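Local coordinates for protein CRISPR system Cmr subunit Cmr1-1 (Pyrococcus furiosus, PDB 4W8Z) that forms part of the cap of the type III-B Cmr ribonucleoprotein complex, an RNA-binding CRISPR assembly that targets invading nucleic acids, at residues K249-R254 with D326-S331; K257-I262 with V317-L322. All coordinates share one frame; numbering follows the deposited sequence.

Interaction 1: K249-R254 with D326-S331; sequences KEYLRR and DWFISS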
loop_
_atom_site.group_PDB
_atom_site.type_symbol
_atom_site.label_atom_id
_atom_site.label_comp_id
_atom_site.label_asym_id
_atom_site.label_seq_id
_atom_site.Cartn_x
_atom_site.Cartn_y
_atom_site.Cartn_z
ATOM N N LYS A 249 -7.384 17.308 4.128
ATOM C CA LYS A 249 -7.462 18.735 3.843
ATOM C C LYS A 249 -7.058 19.542 5.072
ATOM O O LYS A 249 -6.345 20.539 4.967
ATOM C CB LYS A 249 -8.870 19.118 3.393
ATOM C CG LYS A 249 -9.030 20.574 2.990
ATOM C CD LYS A 249 -10.500 20.932 2.839
ATOM C CE LYS A 249 -10.697 22.417 2.574
ATOM N NZ LYS A 249 -12.137 22.816 2.663
ATOM N N GLU A 250 -7.512 19.095 6.241
ATOM C CA GLU A 250 -7.199 19.773 7.491
ATOM C C GLU A 250 -5.763 19.491 7.913
ATOM O O GLU A 250 -5.072 20.373 8.428
ATOM C CB GLU A 250 -8.175 19.350 8.593
ATOM C CG GLU A 250 -7.890 19.948 9.972
ATOM C CD GLU A 250 -8.013 21.472 10.027
ATOM O OE1 GLU A 250 -8.443 22.100 9.032
ATOM O OE2 GLU A 250 -7.677 22.048 11.087
ATOM N N TYR A 251 -5.327 18.256 7.685
ATOM C CA TYR A 251 -3.946 17.847 7.930
ATOM C C TYR A 251 -2.981 18.717 7.133
ATOM O O TYR A 251 -1.998 19.225 7.666
ATOM C CB TYR A 251 -3.774 16.376 7.565
ATOM C CG TYR A 251 -2.376 15.813 7.699
ATOM C CD1 TYR A 251 -1.799 15.607 8.945
ATOM C CD2 TYR A 251 -1.648 15.443 6.573
ATOM C CE1 TYR A 251 -0.530 15.068 9.066
ATOM C CE2 TYR A 251 -0.380 14.904 6.686
ATOM C CZ TYR A 251 0.171 14.720 7.932
ATOM O OH TYR A 251 1.430 14.180 8.040
ATOM N N LEU A 252 -3.289 18.896 5.854
ATOM C CA LEU A 252 -2.476 19.720 4.968
ATOM C C LEU A 252 -2.543 21.196 5.350
ATOM O O LEU A 252 -1.557 21.919 5.228
ATOM C CB LEU A 252 -2.925 19.530 3.517
ATOM C CG LEU A 252 -2.251 20.366 2.430
ATOM C CD1 LEU A 252 -0.782 19.995 2.297
ATOM C CD2 LEU A 252 -2.983 20.188 1.110
ATOM N N ARG A 253 -3.706 21.645 5.811
ATOM C CA ARG A 253 -3.878 23.048 6.182
ATOM C C ARG A 253 -2.936 23.437 7.320
ATOM O O ARG A 253 -2.244 24.451 7.248
ATOM C CB ARG A 253 -5.327 23.329 6.577
ATOM C CG ARG A 253 -5.647 24.809 6.690
ATOM C CD ARG A 253 -7.034 25.054 7.262
ATOM N NE ARG A 253 -7.162 24.573 8.634
ATOM C CZ ARG A 253 -6.675 25.210 9.695
ATOM N NH1 ARG A 253 -6.015 26.350 9.541
ATOM N NH2 ARG A 253 -6.840 24.704 10.912
ATOM N N ARG A 254 -2.903 22.613 8.364
ATOM C CA ARG A 254 -2.029 22.861 9.505
ATOM C C ARG A 254 -0.563 22.635 9.139
ATOM O O ARG A 254 0.334 23.275 9.689
ATOM C CB ARG A 254 -2.420 21.968 10.682
ATOM C CG ARG A 254 -3.829 22.190 11.166
ATOM C CD ARG A 254 -4.087 21.435 12.447
ATOM N NE ARG A 254 -5.496 21.485 12.819
ATOM C CZ ARG A 254 -6.012 20.886 13.886
ATOM N NH1 ARG A 254 -5.231 20.187 14.701
ATOM N NH2 ARG A 254 -7.309 20.988 14.137
ATOM N N ASP A 326 -2.989 10.264 11.761
ATOM C CA ASP A 326 -4.018 9.385 12.313
ATOM C C ASP A 326 -4.991 10.111 13.241
ATOM O O ASP A 326 -6.145 9.706 13.359
ATOM C CB ASP A 326 -3.385 8.200 13.052
ATOM C CG ASP A 326 -2.328 8.625 14.053
ATOM O OD1 ASP A 326 -2.319 9.807 14.468
ATOM O OD2 ASP A 326 -1.494 7.770 14.417
ATOM N N TRP A 327 -4.533 11.174 13.898
ATOM C CA TRP A 327 -5.418 11.973 14.745
ATOM C C TRP A 327 -6.603 12.498 13.941
ATOM O O TRP A 327 -7.727 12.547 14.433
ATOM C CB TRP A 327 -4.675 13.151 15.383
ATOM C CG TRP A 327 -5.616 14.223 15.865
ATOM C CD1 TRP A 327 -5.988 15.355 15.194
ATOM C CD2 TRP A 327 -6.330 14.243 17.108
ATOM N NE1 TRP A 327 -6.883 16.081 15.949
ATOM C CE2 TRP A 327 -7.109 15.421 17.125
ATOM C CE3 TRP A 327 -6.382 13.383 18.209
ATOM C CZ2 TRP A 327 -7.927 15.758 18.200
ATOM C CZ3 TRP A 327 -7.197 13.721 19.275
ATOM C CH2 TRP A 327 -7.957 14.900 19.263
ATOM N N PHE A 328 -6.347 12.883 12.695
ATOM C CA PHE A 328 -7.362 13.533 11.881
ATOM C C PHE A 328 -8.380 12.534 11.339
ATOM O O PHE A 328 -9.359 12.914 10.697
ATOM C CB PHE A 328 -6.693 14.312 10.749
ATOM C CG PHE A 328 -5.781 15.402 11.237
ATOM C CD1 PHE A 328 -4.435 15.150 11.459
ATOM C CD2 PHE A 328 -6.275 16.671 11.503
ATOM C CE1 PHE A 328 -3.596 16.145 11.926
ATOM C CE2 PHE A 328 -5.440 17.670 11.968
ATOM C CZ PHE A 328 -4.096 17.405 12.179
ATOM N N ILE A 329 -8.145 11.256 11.614
ATOM C CA ILE A 329 -9.140 10.216 11.381
ATOM C C ILE A 329 -9.773 9.792 12.701
ATOM O O ILE A 329 -10.992 9.807 12.851
ATOM C CB ILE A 329 -8.533 8.964 10.710
ATOM C CG1 ILE A 329 -8.005 9.284 9.310
ATOM C CG2 ILE A 329 -9.566 7.845 10.641
ATOM C CD1 ILE A 329 -9.092 9.406 8.262
ATOM N N SER A 330 -8.922 9.427 13.657
ATOM C CA SER A 330 -9.351 8.782 14.894
ATOM C C SER A 330 -10.057 9.720 15.866
ATOM O O SER A 330 -10.728 9.264 16.790
ATOM C CB SER A 330 -8.150 8.144 15.594
ATOM O OG SER A 330 -7.284 9.135 16.117
ATOM N N SER A 331 -9.899 11.025 15.677
ATOM C CA SER A 331 -10.594 11.984 16.524
ATOM C C SER A 331 -12.021 12.177 16.028
ATOM O O SER A 331 -12.872 12.703 16.747
ATOM C CB SER A 331 -9.867 13.329 16.554
ATOM O OG SER A 331 -10.088 14.058 15.358
#
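Phe328 lays its ring against the turn of helix that carries Glu250, Tyr251 and Arg254, and nearly all of the joint surface gathers round it. The backbone of Tyr251 lies over one face: its CA sits 4.2 Å from the centroid of the Phe328 ring, almost on the ring normal, a CH-pi contact. Trp327 CD1 lies over the opposite face, a slot that suits a flat, apolar phenylalanine. The Tyr251 ring, with CG anti to the backbone N (chi1 177°), turns an edge to Phe328, with CD1 3.5 Å from Phe328 CE1. The pair is an offset edge-to-face stack, planes 69° apart. A tyrosine suits this place because its ring can pack while its hydroxyl bonds to Asn324.

At the CE2-CZ side of the Phe328 ring, Arg254 stretches out from CG to NE and brings one face of its guanidinium over CE2, 3.7 Å from Arg254 NH1. Glu250 bends at chi2 (63°), leaving its CG against the phenylalanine while its carboxylate turns to the arginines. Arg253 grips it side-on, NE reaching Glu250 OE1 at 2.8 Å and NH2 reaching OE2; Arg254 NE also bonds OE2. This network probably fixes the carboxylate's rotation and holds Arg254 beside the ring. An edge-to-face aromatic pair thus joins short helix 327-330 to long helix 237-264, beside an intrahelical salt-bridge network, in the Cmr1-like C-terminal region.

Interaction 2: K257-I262 with V317-L322; sequences KKYQRI and VDWNVL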
loop_
_atom_site.group_PDB
_atom_site.type_symbol
_atom_site.label_atom_id
_atom_site.label_comp_id
_atom_site.label_asym_id
_atom_site.label_seq_id
_atom_site.Cartn_x
_atom_site.Cartn_y
_atom_site.Cartn_z
ATOM N N LYS A 257 0.832 25.820 7.460
ATOM C CA LYS A 257 1.086 26.835 8.471
ATOM C C LYS A 257 2.316 26.486 9.306
ATOM O O LYS A 257 3.126 27.354 9.631
ATOM C CB LYS A 257 -0.134 27.011 9.380
ATOM C CG LYS A 257 -1.286 27.781 8.752
ATOM C CD LYS A 257 -1.768 28.874 9.691
ATOM C CE LYS A 257 -2.619 28.318 10.822
ATOM N NZ LYS A 257 -4.072 28.371 10.482
ATOM N N LYS A 258 2.455 25.206 9.635
ATOM C CA LYS A 258 3.544 24.743 10.486
ATOM C C LYS A 258 4.903 24.969 9.836
ATOM O O LYS A 258 5.840 25.447 10.477
ATOM C CB LYS A 258 3.367 23.260 10.825
ATOM C CG LYS A 258 4.434 22.704 11.752
ATOM C CD LYS A 258 4.015 21.378 12.361
ATOM C CE LYS A 258 4.566 20.194 11.597
ATOM N NZ LYS A 258 4.294 18.914 12.320
ATOM N N TYR A 259 5.009 24.635 8.557
ATOM C CA TYR A 259 6.301 24.688 7.895
ATOM C C TYR A 259 6.630 26.071 7.371
ATOM O O TYR A 259 7.791 26.365 7.087
ATOM C CB TYR A 259 6.359 23.647 6.781
ATOM C CG TYR A 259 6.761 22.307 7.331
ATOM C CD1 TYR A 259 8.084 22.047 7.643
ATOM C CD2 TYR A 259 5.819 21.321 7.580
ATOM C CE1 TYR A 259 8.467 20.839 8.167
ATOM C CE2 TYR A 259 6.192 20.103 8.106
ATOM C CZ TYR A 259 7.519 19.870 8.398
ATOM O OH TYR A 259 7.913 18.666 8.923
ATOM N N GLN A 260 5.619 26.926 7.262
ATOM C CA GLN A 260 5.869 28.334 6.990
ATOM C C GLN A 260 6.595 28.924 8.192
ATOM O O GLN A 260 7.535 29.700 8.037
ATOM C CB GLN A 260 4.570 29.092 6.703
ATOM C CG GLN A 260 4.221 29.172 5.220
ATOM C CD GLN A 260 2.769 29.566 4.962
ATOM O OE1 GLN A 260 1.998 29.820 5.894
ATOM N NE2 GLN A 260 2.388 29.612 3.686
ATOM N N ARG A 261 6.167 28.529 9.388
ATOM C CA ARG A 261 6.827 28.958 10.618
ATOM C C ARG A 261 8.245 28.416 10.697
ATOM O O ARG A 261 9.207 29.177 10.750
ATOM C CB ARG A 261 6.046 28.499 11.854
ATOM C CG ARG A 261 4.841 29.348 12.210
ATOM C CD ARG A 261 4.105 28.779 13.414
ATOM N NE ARG A 261 2.664 28.724 13.176
ATOM C CZ ARG A 261 1.938 27.609 13.168
ATOM N NH1 ARG A 261 0.632 27.671 12.934
ATOM N NH2 ARG A 261 2.510 26.433 13.404
ATOM N N ILE A 262 8.353 27.091 10.710
ATOM C CA ILE A 262 9.625 26.403 10.905
ATOM C C ILE A 262 10.713 26.834 9.921
ATOM O O ILE A 262 11.823 27.177 10.329
ATOM C CB ILE A 262 9.441 24.876 10.795
ATOM C CG1 ILE A 262 8.529 24.366 11.914
ATOM C CG2 ILE A 262 10.791 24.170 10.822
ATOM C CD1 ILE A 262 8.143 22.906 11.773
ATOM N N VAL A 317 2.006 19.780 -1.221
ATOM C CA VAL A 317 0.874 18.912 -1.518
ATOM C C VAL A 317 1.357 17.512 -1.907
ATOM O O VAL A 317 0.610 16.540 -1.813
ATOM C CB VAL A 317 -0.012 19.501 -2.646
ATOM C CG1 VAL A 317 0.665 19.364 -4.002
ATOM C CG2 VAL A 317 -1.375 18.830 -2.655
ATOM N N ASP A 318 2.617 17.415 -2.326
ATOM C CA ASP A 318 3.184 16.142 -2.761
ATOM C C ASP A 318 3.966 15.455 -1.646
ATOM O O ASP A 318 4.428 14.324 -1.810
ATOM C CB ASP A 318 4.090 16.343 -3.978
ATOM C CG ASP A 318 3.313 16.674 -5.244
ATOM O OD1 ASP A 318 2.169 16.186 -5.398
ATOM O OD2 ASP A 318 3.853 17.419 -6.094
ATOM N N TRP A 319 4.122 16.141 -0.517
ATOM C CA TRP A 319 4.836 15.572 0.621
ATOM C C TRP A 319 4.123 14.320 1.127
ATOM O O TRP A 319 2.894 14.277 1.173
ATOM C CB TRP A 319 4.970 16.604 1.744
ATOM C CG TRP A 319 5.967 17.695 1.449
ATOM C CD1 TRP A 319 6.532 17.988 0.236
ATOM C CD2 TRP A 319 6.524 18.628 2.383
ATOM N NE1 TRP A 319 7.395 19.050 0.359
ATOM C CE2 TRP A 319 7.412 19.459 1.667
ATOM C CE3 TRP A 319 6.355 18.849 3.755
ATOM C CZ2 TRP A 319 8.134 20.483 2.280
ATOM C CZ3 TRP A 319 7.077 19.861 4.361
ATOM C CH2 TRP A 319 7.950 20.668 3.623
ATOM N N ASN A 320 4.892 13.297 1.486
ATOM C CA ASN A 320 4.334 12.073 2.054
ATOM C C ASN A 320 3.431 12.328 3.253
ATOM O O ASN A 320 3.677 13.238 4.049
ATOM C CB ASN A 320 5.450 11.119 2.478
ATOM C CG ASN A 320 6.178 10.514 1.305
ATOM O OD1 ASN A 320 5.673 10.505 0.185
ATOM N ND2 ASN A 320 7.368 9.983 1.559
ATOM N N VAL A 321 2.390 11.512 3.386
ATOM C CA VAL A 321 1.538 11.548 4.568
ATOM C C VAL A 321 2.162 10.692 5.671
ATOM O O VAL A 321 2.473 9.522 5.452
ATOM C CB VAL A 321 0.116 11.053 4.254
ATOM C CG1 VAL A 321 -0.721 10.997 5.516
ATOM C CG2 VAL A 321 -0.536 11.957 3.215
ATOM N N LEU A 322 2.360 11.279 6.848
ATOM C CA LEU A 322 3.051 10.587 7.931
ATOM C C LEU A 322 2.096 10.143 9.024
ATOM O O LEU A 322 0.899 10.423 8.970
ATOM C CB LEU A 322 4.136 11.477 8.531
ATOM C CG LEU A 322 5.202 11.999 7.567
ATOM C CD1 LEU A 322 6.263 12.748 8.352
ATOM C CD2 LEU A 322 5.815 10.857 6.752
#
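Trp319 drives the rim of its six-membered ring into the middle of the Tyr259 ring, and this single pair makes the contact. CZ3 of Trp319 stands over the centre of the tyrosine face, 3.8 Å from Tyr259 CD2 and 3.9 Å from both CG and CE2. The centroids lie 5.1 Å apart and the planes meet at 81°, a T-shaped (edge-to-face) stack in which the slightly positive hydrogens of the tryptophan edge face the pi cloud of the tyrosine. Tryptophan fits because its long indole carries that edge across a gap where the nearest CA atoms, those of Tyr259 and Trp319, are still 11.8 Å apart.

Both rings have further supports. Trp319 NE1 hydrogen-bonds to the carbonyl oxygen of Lys314. Tyr259 has its hydroxyl tied to Glu310, and Ile262 CD1 lies over the opposite face of its ring, displaced toward the rim. Val311 touches both aromatic side chains; Glu310, Val311 and Lys314 thus probably help to hold the two rings in place.

Farther out, Arg255 packs on Trp319 and bonds the carbonyl oxygen of Asn320. The irregular segment 317-322 lies along helix 237-264, from Tyr248 to Tyr259, and joins strand 284-291 through backbone bonding of Val321 with Leu284, while Val317 and Asp318 also touch helix 106-113.

Overall arrangement
Helix 237-264 is common to both interactions: interaction 1 uses its middle and interaction 2 a portion nearer its C-terminal end, with their centres about 12 Å apart. Along the chain the helical segments come as 249-254 then 257-262, whereas their partners return in reverse order, 317-322 before 326-331, so interaction 2 is nested inside the loop closed by interaction 1. The two also meet directly, through a probable hydrogen bond between Leu322 N and Tyr251 OH and packing of Tyr251 on Val321. Strands 284-291 and 294-302 fall between the paired segments. The contacts thus fasten successive parts of the returning chain to one long helix of the Cmr1-like C-terminal region.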